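Local coordinates for protein pyridoxamine 5-phosphate-dependent dehydrase (Escherichia coli, PDB 3B8X) that uses pyridoxal 5'-phosphate chemistry to remove the C3'-hydroxyl group from GDP-4-keto-6-deoxy-D-mannose during biosynthesis of L-colitose, an O-antigen sugar, at residues A87-S91 with I335-L341; I330-V336 with G368-G372. The protein carries 1 engineered substitution. All blocks are in the same frame, centred on the assembly; numbering follows the deposited sequence.

Contact 1: A87-S91 with I335-L341; sequences AVSWS and IVTGNFL. With G4M ([(2R,3S,4R,5R)-5-(2-amino-6-oxo-1,6-dihydro-9H-purin-9-yl)-3,4-dihydroxytetrahydrofuran-2-yl]methyl (2R,3S,4S,5S,6R)-3,4-dihydroxy-5-[({3-hydroxy-2-methyl-5-[(phosphonooxy)methyl]pyridin-4-yl}methyl)amino]-6-methyltetrahydro-2H-pyran-2-yl dihydrogen diphosphate), chain O.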
loop_
_atom_site.group_PDB
_atom_site.type_symbol
_atom_site.label_atom_id
_atom_site.label_comp_id
_atom_site.label_asym_id
_atom_site.label_seq_id
_atom_site.Cartn_x
_atom_site.Cartn_y
_atom_site.Cartn_z
ATOM N N ALA B 87 -8.302 12.179 19.698
ATOM C CA ALA B 87 -9.575 11.535 19.436
ATOM C C ALA B 87 -10.086 11.799 18.039
ATOM O O ALA B 87 -11.044 11.175 17.623
ATOM C CB ALA B 87 -10.627 12.013 20.463
ATOM N N VAL B 88 -9.546 12.812 17.367
ATOM C CA VAL B 88 -10.088 13.146 16.059
ATOM C C VAL B 88 -8.940 13.223 15.123
ATOM O O VAL B 88 -7.945 13.891 15.405
ATOM C CB VAL B 88 -10.719 14.566 16.015
ATOM C CG1 VAL B 88 -11.204 14.932 14.539
ATOM C CG2 VAL B 88 -11.848 14.687 17.073
ATOM N N SER B 89 -9.063 12.516 14.003
ATOM C CA SER B 89 -8.020 12.608 12.987
ATOM C C SER B 89 -8.476 11.812 11.789
ATOM O O SER B 89 -9.646 11.848 11.457
ATOM C CB SER B 89 -6.642 12.188 13.506
ATOM O OG SER B 89 -6.517 10.781 13.541
ATOM N N TRP B 90 -7.577 11.057 11.177
ATOM C CA TRP B 90 -7.957 10.259 10.024
ATOM C C TRP B 90 -7.876 8.775 10.397
ATOM O O TRP B 90 -7.136 8.380 11.293
ATOM C CB TRP B 90 -7.089 10.628 8.799
ATOM C CG TRP B 90 -7.534 9.956 7.521
ATOM C CD1 TRP B 90 -6.920 8.912 6.898
ATOM C CD2 TRP B 90 -8.697 10.284 6.735
ATOM N NE1 TRP B 90 -7.632 8.573 5.746
ATOM C CE2 TRP B 90 -8.753 9.358 5.667
ATOM C CE3 TRP B 90 -9.721 11.247 6.857
ATOM C CZ2 TRP B 90 -9.759 9.396 4.705
ATOM C CZ3 TRP B 90 -10.756 11.258 5.913
ATOM C CH2 TRP B 90 -10.744 10.356 4.833
ATOM N N SER B 91 -8.664 7.966 9.716
ATOM C CA SER B 91 -8.772 6.554 10.040
ATOM C C SER B 91 -7.416 5.856 10.042
ATOM O O SER B 91 -7.064 5.091 10.953
ATOM C CB SER B 91 -9.723 5.897 9.028
ATOM O OG SER B 91 -9.163 5.930 7.715
ATOM N N ILE B 335 -15.748 16.952 10.229
ATOM C CA ILE B 335 -14.328 17.202 10.519
ATOM C C ILE B 335 -13.626 15.852 10.619
ATOM O O ILE B 335 -13.544 15.253 11.690
ATOM C CB ILE B 335 -14.140 18.087 11.790
ATOM C CG1 ILE B 335 -14.818 19.430 11.538
ATOM C CG2 ILE B 335 -12.645 18.441 12.026
ATOM C CD1 ILE B 335 -14.620 20.358 12.713
ATOM N N VAL B 336 -13.180 15.350 9.468
ATOM C CA VAL B 336 -12.520 14.059 9.360
ATOM C C VAL B 336 -13.186 12.894 10.088
ATOM O O VAL B 336 -14.379 12.709 9.875
ATOM C CB VAL B 336 -10.988 14.142 9.552
ATOM C CG1 VAL B 336 -10.424 14.842 8.307
ATOM C CG2 VAL B 336 -10.629 14.999 10.798
ATOM N N THR B 337 -12.481 12.159 10.969
ATOM C CA THR B 337 -13.133 11.022 11.687
ATOM C C THR B 337 -14.244 11.474 12.664
ATOM O O THR B 337 -15.055 10.660 13.129
ATOM C CB THR B 337 -12.124 10.288 12.604
ATOM O OG1 THR B 337 -11.483 11.252 13.458
ATOM C CG2 THR B 337 -11.063 9.546 11.795
ATOM N N GLY B 338 -14.243 12.757 13.031
ATOM C CA GLY B 338 -15.143 13.258 14.065
ATOM C C GLY B 338 -14.593 12.576 15.308
ATOM O O GLY B 338 -13.379 12.315 15.396
ATOM N N ASN B 339 -15.473 12.223 16.239
ATOM C CA ASN B 339 -15.031 11.491 17.416
ATOM C C ASN B 339 -14.804 10.029 17.046
ATOM O O ASN B 339 -15.736 9.223 16.912
ATOM C CB ASN B 339 -16.083 11.525 18.502
ATOM C CG ASN B 339 -15.693 10.668 19.691
ATOM O OD1 ASN B 339 -14.512 10.433 19.937
ATOM N ND2 ASN B 339 -16.672 10.218 20.440
ATOM N N PHE B 340 -13.544 9.686 16.845
ATOM C CA PHE B 340 -13.236 8.335 16.450
ATOM C C PHE B 340 -13.750 7.340 17.485
ATOM O O PHE B 340 -13.962 6.180 17.155
ATOM C CB PHE B 340 -11.730 8.184 16.242
ATOM C CG PHE B 340 -11.340 6.956 15.466
ATOM C CD1 PHE B 340 -11.513 6.911 14.093
ATOM C CD2 PHE B 340 -10.767 5.862 16.101
ATOM C CE1 PHE B 340 -11.152 5.788 13.360
ATOM C CE2 PHE B 340 -10.395 4.721 15.391
ATOM C CZ PHE B 340 -10.619 4.680 14.014
ATOM N N LEU B 341 -13.947 7.751 18.737
ATOM C CA LEU B 341 -14.373 6.740 19.681
ATOM C C LEU B 341 -15.739 6.185 19.449
ATOM O O LEU B 341 -16.125 5.194 20.034
ATOM C CB LEU B 341 -14.122 7.119 21.123
ATOM C CG LEU B 341 -12.606 7.139 21.153
ATOM C CD1 LEU B 341 -12.066 8.497 21.584
ATOM C CD2 LEU B 341 -12.081 5.953 21.954
HETATM O OP3 G4M O . -5.285 10.094 1.732
HETATM P PL G4M O . -3.842 9.609 2.174
HETATM O OP1 G4M O . -3.717 7.993 2.252
HETATM O OP2 G4M O . -2.761 10.172 1.126
HETATM O OP4 G4M O . -3.466 10.308 3.596
HETATM C C5B G4M O . -4.172 9.640 4.603
HETATM C C5L G4M O . -4.286 10.570 5.750
HETATM C C6L G4M O . -3.493 10.362 6.870
HETATM N N1L G4M O . -3.628 11.143 7.917
HETATM C C2L G4M O . -4.485 12.139 7.973
HETATM C C2A G4M O . -4.622 12.958 9.235
HETATM C C3L G4M O . -5.296 12.460 6.889
HETATM O O3L G4M O . -6.204 13.450 7.034
HETATM C C4L G4M O . -5.169 11.658 5.710
HETATM C C4A G4M O . -5.956 11.884 4.573
HETATM N N4A G4M O . -6.887 12.790 4.610
HETATM C C4G G4M O . -7.604 13.086 3.421
HETATM C C5G G4M O . -9.031 13.485 3.715
HETATM C C6G G4M O . -9.077 14.569 4.793
HETATM O O5G G4M O . -9.426 14.079 2.483
HETATM C C3G G4M O . -7.666 11.876 2.475
HETATM O O3G G4M O . -6.752 12.115 1.411
HETATM C C2G G4M O . -9.095 11.758 1.870
HETATM O O2G G4M O . -9.120 10.902 0.724
HETATM C C1G G4M O . -9.614 13.115 1.456
HETATM O O1G G4M O . -11.027 12.980 1.386
HETATM P P2 G4M O . -11.820 13.739 0.234
HETATM O O3P G4M O . -11.336 15.280 0.155
HETATM O O4P G4M O . -13.379 13.796 0.676
HETATM O OPP G4M O . -11.472 12.867 -1.077
HETATM P P G4M O . -12.375 13.242 -2.352
HETATM O O1P G4M O . -13.987 13.230 -2.216
HETATM O O2P G4M O . -11.919 12.087 -3.347
HETATM O "O5'" G4M O . -11.777 14.523 -3.061
HETATM C "C5'" G4M O . -12.375 15.704 -2.571
HETATM C "C4'" G4M O . -12.831 16.512 -3.776
HETATM O "O4'" G4M O . -11.806 16.458 -4.813
HETATM C "C3'" G4M O . -14.101 15.878 -4.389
HETATM O "O3'" G4M O . -14.858 16.947 -4.938
HETATM C "C2'" G4M O . -13.539 14.945 -5.484
HETATM O "O2'" G4M O . -14.508 14.836 -6.533
HETATM C "C1'" G4M O . -12.364 15.784 -5.965
HETATM N N9 G4M O . -11.343 14.958 -6.618
HETATM C C8 G4M O . -10.581 14.011 -6.011
HETATM N N7 G4M O . -9.752 13.519 -6.911
HETATM C C4 G4M O . -10.958 15.070 -7.930
HETATM C C5 G4M O . -9.918 14.132 -8.129
HETATM C C6 G4M O . -9.302 14.036 -9.428
HETATM O O6 G4M O . -8.393 13.263 -9.687
HETATM N N3 G4M O . -11.368 15.834 -8.947
HETATM C C2 G4M O . -10.805 15.719 -10.139
HETATM N N1 G4M O . -9.783 14.841 -10.400
HETATM N N2 G4M O . -11.254 16.496 -11.160
#
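A87 to W90 and T337 to F340 run past each other in opposite senses, with A87 facing F340, V88 facing N339 and W90 facing T337. The first segment leaves strand 82-86 of the large mixed sheet and leads into helix 91-99, in this aspartate-aminotransferase-like fold; the second makes a type II' beta turn from I335 to G338. That turn is closed by G338 N bonding to I335 O (2.9 Å), and V336 takes the positive-phi position (47°) where glycine is more usual. F340 N donates to A87 O at 3.0 Å. T337 N reaches S89 O at 2.9 Å, although the modelled place of that oxygen is less certain. G338, with positive phi itself, turns its O toward V88, whose CA makes a CA-H...O contact with it and whose CG2 lies beside the same oxygen. The other branch of V88, CG1, lies anti to the backbone N (chi1 176°) and meets V336 CG2 at 3.8 Å. The other branch of V336, CG1, lies at the edge of the W90 indole, near its plane, against CE3, and also touches the sugar methyl C6G of G4M. This small beta-branched residue thus bridges protein and ligand apolar groups. W90, at the N-cap of helix 91-99, turns one broad face to G4M, with N4A over the ring centre and C4L of the pyridine also over that face. F242 and F244 of the second subunit meet the indole edge-to-face. S91 OG lies over the other face, offset toward the rim, and bonds to H217 O of that subunit. N339 makes an Asx turn: its OD1 takes L341 N from above the carbonyl plane at 3.0 Å.

Contact 2: I330-V336 with G368-G372; sequences IECRPIV and GLFVG. With G4M ([(2R,3S,4R,5R)-5-(2-amino-6-oxo-1,6-dihydro-9H-purin-9-yl)-3,4-dihydroxytetrahydrofuran-2-yl]methyl (2R,3S,4S,5S,6R)-3,4-dihydroxy-5-[({3-hydroxy-2-methyl-5-[(phosphonooxy)methyl]pyridin-4-yl}methyl)amino]-6-methyltetrahydro-2H-pyran-2-yl dihydrogen diphosphate), chain O.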
loop_
_atom_site.group_PDB
_atom_site.type_symbol
_atom_site.label_atom_id
_atom_site.label_comp_id
_atom_site.label_asym_id
_atom_site.label_seq_id
_atom_site.Cartn_x
_atom_site.Cartn_y
_atom_site.Cartn_z
ATOM N N ILE B 330 -22.040 24.431 -2.194
ATOM C CA ILE B 330 -20.821 24.468 -1.394
ATOM C C ILE B 330 -20.550 23.072 -0.794
ATOM O O ILE B 330 -21.296 22.567 0.033
ATOM C CB ILE B 330 -20.899 25.521 -0.295
ATOM C CG1 ILE B 330 -21.052 26.917 -0.897
ATOM C CG2 ILE B 330 -19.616 25.490 0.541
ATOM C CD1 ILE B 330 -21.352 28.003 0.184
ATOM N N GLU B 331 -19.482 22.439 -1.251
ATOM C CA GLU B 331 -19.178 21.073 -0.844
ATOM C C GLU B 331 -18.733 21.116 0.628
ATOM O O GLU B 331 -18.014 22.015 1.038
ATOM C CB GLU B 331 -18.066 20.478 -1.714
ATOM C CG GLU B 331 -17.907 18.981 -1.536
ATOM C CD GLU B 331 -16.983 18.367 -2.553
ATOM O OE1 GLU B 331 -16.287 19.164 -3.209
ATOM O OE2 GLU B 331 -16.938 17.115 -2.695
ATOM N N CYS B 332 -19.153 20.147 1.426
ATOM C CA CYS B 332 -18.708 20.116 2.809
ATOM C C CYS B 332 -18.449 18.701 3.309
ATOM O O CYS B 332 -18.771 17.723 2.618
ATOM C CB CYS B 332 -19.661 20.902 3.690
ATOM S SG CYS B 332 -21.209 19.998 3.894
ATOM N N ARG B 333 -17.815 18.581 4.475
ATOM C CA ARG B 333 -17.432 17.282 5.031
ATOM C C ARG B 333 -17.548 17.374 6.565
ATOM O O ARG B 333 -17.417 18.446 7.124
ATOM C CB ARG B 333 -15.917 17.047 4.773
ATOM C CG ARG B 333 -15.435 16.765 3.343
ATOM C CD ARG B 333 -15.943 15.400 2.875
ATOM N NE ARG B 333 -15.485 15.034 1.536
ATOM C CZ ARG B 333 -16.168 15.314 0.437
ATOM N NH1 ARG B 333 -15.681 14.945 -0.750
ATOM N NH2 ARG B 333 -17.329 15.990 0.551
ATOM N N PRO B 334 -17.661 16.248 7.259
ATOM C CA PRO B 334 -17.582 16.302 8.726
ATOM C C PRO B 334 -16.103 16.626 8.994
ATOM O O PRO B 334 -15.262 16.537 8.102
ATOM C CB PRO B 334 -17.786 14.843 9.158
ATOM C CG PRO B 334 -18.341 14.154 8.027
ATOM C CD PRO B 334 -18.019 14.912 6.754
ATOM N N ILE B 335 -15.748 16.952 10.229
ATOM C CA ILE B 335 -14.328 17.202 10.519
ATOM C C ILE B 335 -13.626 15.852 10.619
ATOM O O ILE B 335 -13.544 15.253 11.690
ATOM C CB ILE B 335 -14.140 18.087 11.790
ATOM C CG1 ILE B 335 -14.818 19.430 11.538
ATOM C CG2 ILE B 335 -12.645 18.441 12.026
ATOM C CD1 ILE B 335 -14.620 20.358 12.713
ATOM N N VAL B 336 -13.180 15.350 9.468
ATOM C CA VAL B 336 -12.520 14.059 9.360
ATOM C C VAL B 336 -13.186 12.894 10.088
ATOM O O VAL B 336 -14.379 12.709 9.875
ATOM C CB VAL B 336 -10.988 14.142 9.552
ATOM C CG1 VAL B 336 -10.424 14.842 8.307
ATOM C CG2 VAL B 336 -10.629 14.999 10.798
ATOM N N GLY B 368 -19.810 19.775 14.280
ATOM C CA GLY B 368 -18.750 20.213 13.377
ATOM C C GLY B 368 -18.786 19.782 11.927
ATOM O O GLY B 368 -19.346 18.735 11.571
ATOM N N LEU B 369 -18.113 20.579 11.102
ATOM C CA LEU B 369 -18.025 20.311 9.655
ATOM C C LEU B 369 -16.937 21.214 9.059
ATOM O O LEU B 369 -16.452 22.143 9.702
ATOM C CB LEU B 369 -19.374 20.645 8.982
ATOM C CG LEU B 369 -19.687 22.158 8.761
ATOM C CD1 LEU B 369 -20.324 22.472 7.436
ATOM C CD2 LEU B 369 -20.407 22.813 9.922
ATOM N N PHE B 370 -16.588 21.002 7.800
ATOM C CA PHE B 370 -15.676 21.944 7.210
ATOM C C PHE B 370 -15.930 22.169 5.742
ATOM O O PHE B 370 -16.553 21.342 5.101
ATOM C CB PHE B 370 -14.201 21.686 7.569
ATOM C CG PHE B 370 -13.535 20.626 6.741
ATOM C CD1 PHE B 370 -12.926 20.942 5.537
ATOM C CD2 PHE B 370 -13.442 19.316 7.224
ATOM C CE1 PHE B 370 -12.262 19.982 4.782
ATOM C CE2 PHE B 370 -12.790 18.323 6.495
ATOM C CZ PHE B 370 -12.214 18.652 5.248
ATOM N N VAL B 371 -15.500 23.329 5.254
ATOM C CA VAL B 371 -15.633 23.673 3.849
ATOM C C VAL B 371 -14.255 23.856 3.282
ATOM O O VAL B 371 -13.266 23.815 3.996
ATOM C CB VAL B 371 -16.558 24.871 3.557
ATOM C CG1 VAL B 371 -18.008 24.540 4.083
ATOM C CG2 VAL B 371 -15.991 26.188 4.124
ATOM N N GLY B 372 -14.142 23.990 1.974
ATOM C CA GLY B 372 -12.794 24.002 1.488
ATOM C C GLY B 372 -11.911 25.238 1.520
ATOM O O GLY B 372 -12.348 26.390 1.537
HETATM O OP3 G4M O . -5.285 10.094 1.732
HETATM P PL G4M O . -3.842 9.609 2.174
HETATM O OP1 G4M O . -3.717 7.993 2.252
HETATM O OP2 G4M O . -2.761 10.172 1.126
HETATM O OP4 G4M O . -3.466 10.308 3.596
HETATM C C5B G4M O . -4.172 9.640 4.603
HETATM C C5L G4M O . -4.286 10.570 5.750
HETATM C C6L G4M O . -3.493 10.362 6.870
HETATM N N1L G4M O . -3.628 11.143 7.917
HETATM C C2L G4M O . -4.485 12.139 7.973
HETATM C C2A G4M O . -4.622 12.958 9.235
HETATM C C3L G4M O . -5.296 12.460 6.889
HETATM O O3L G4M O . -6.204 13.450 7.034
HETATM C C4L G4M O . -5.169 11.658 5.710
HETATM C C4A G4M O . -5.956 11.884 4.573
HETATM N N4A G4M O . -6.887 12.790 4.610
HETATM C C4G G4M O . -7.604 13.086 3.421
HETATM C C5G G4M O . -9.031 13.485 3.715
HETATM C C6G G4M O . -9.077 14.569 4.793
HETATM O O5G G4M O . -9.426 14.079 2.483
HETATM C C3G G4M O . -7.666 11.876 2.475
HETATM O O3G G4M O . -6.752 12.115 1.411
HETATM C C2G G4M O . -9.095 11.758 1.870
HETATM O O2G G4M O . -9.120 10.902 0.724
HETATM C C1G G4M O . -9.614 13.115 1.456
HETATM O O1G G4M O . -11.027 12.980 1.386
HETATM P P2 G4M O . -11.820 13.739 0.234
HETATM O O3P G4M O . -11.336 15.280 0.155
HETATM O O4P G4M O . -13.379 13.796 0.676
HETATM O OPP G4M O . -11.472 12.867 -1.077
HETATM P P G4M O . -12.375 13.242 -2.352
HETATM O O1P G4M O . -13.987 13.230 -2.216
HETATM O O2P G4M O . -11.919 12.087 -3.347
HETATM O "O5'" G4M O . -11.777 14.523 -3.061
HETATM C "C5'" G4M O . -12.375 15.704 -2.571
HETATM C "C4'" G4M O . -12.831 16.512 -3.776
HETATM O "O4'" G4M O . -11.806 16.458 -4.813
HETATM C "C3'" G4M O . -14.101 15.878 -4.389
HETATM O "O3'" G4M O . -14.858 16.947 -4.938
HETATM C "C2'" G4M O . -13.539 14.945 -5.484
HETATM O "O2'" G4M O . -14.508 14.836 -6.533
HETATM C "C1'" G4M O . -12.364 15.784 -5.965
HETATM N N9 G4M O . -11.343 14.958 -6.618
HETATM C C8 G4M O . -10.581 14.011 -6.011
HETATM N N7 G4M O . -9.752 13.519 -6.911
HETATM C C4 G4M O . -10.958 15.070 -7.930
HETATM C C5 G4M O . -9.918 14.132 -8.129
HETATM C C6 G4M O . -9.302 14.036 -9.428
HETATM O O6 G4M O . -8.393 13.263 -9.687
HETATM N N3 G4M O . -11.368 15.834 -8.947
HETATM C C2 G4M O . -10.805 15.719 -10.139
HETATM N N1 G4M O . -9.783 14.841 -10.400
HETATM N N2 G4M O . -11.254 16.496 -11.160
HETATM O O HOH W 1 -16.081 23.482 -0.019
HETATM O O HOH W 2 -17.449 16.505 12.262
#
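R333 and F370 meet twice over: through a reciprocal pair of backbone bonds and through their side chains. R333 N gives to F370 O (3.1 Å), and F370 N gives to R333 O (2.8 Å), an antiparallel hydrogen-bonded pair. R333 CB makes a CH-pi contact over one face of the F370 ring, 4.2 Å from its centroid, while I335 CA and V336 N lie at the ring edge. With chi1 and chi2 near -70°, the arginine bends away from the ring and brings NE to G4M O4P at 2.6 Å, in the guanidinium plane; NH1 reaches both O1P and O4P. E331 OE2 forms a salt bridge with NH1, and C332 O accepts from NH2, which would fix the group's rotation. E331 also nears the ribose O3', while its OE1 accepts from L8 N. Farther out, one water joins E331 O to G372 N and another I335 N to G368 O. G368 has no side chain to collide with I335 CD1. R221 of the second subunit comes close to R333 and also hydrogen-bonds to G4M. The pairing joins the short, weakly bonded strand 332-333 to 368-372, at one margin of the small antiparallel sheet within this chain, and makes R333 part of the nucleotide-sugar site.

How the contacts relate
Both contacts are largely buried, lie about 13 Å apart between centres, and share I335 and V336, where the chain leaves the small sheet. Contact 2 belongs to the four-stranded antiparallel sheet and is a short antiparallel pairing centred on R333 and F370; contact 1 joins two loops beside the large mixed sheet, held by turn and loop bonds. Both touch G4M, mostly at different parts, with the shared V336 at the sugar. Contact 1 offers apolar and aromatic surface to the pyridine and sugar, whereas contact 2 brings charge to the diphosphate and a carboxylate to the ribose. The second subunit approaches both, with aromatic rings around W90 in contact 1 and a further arginine beside R333 in contact 2.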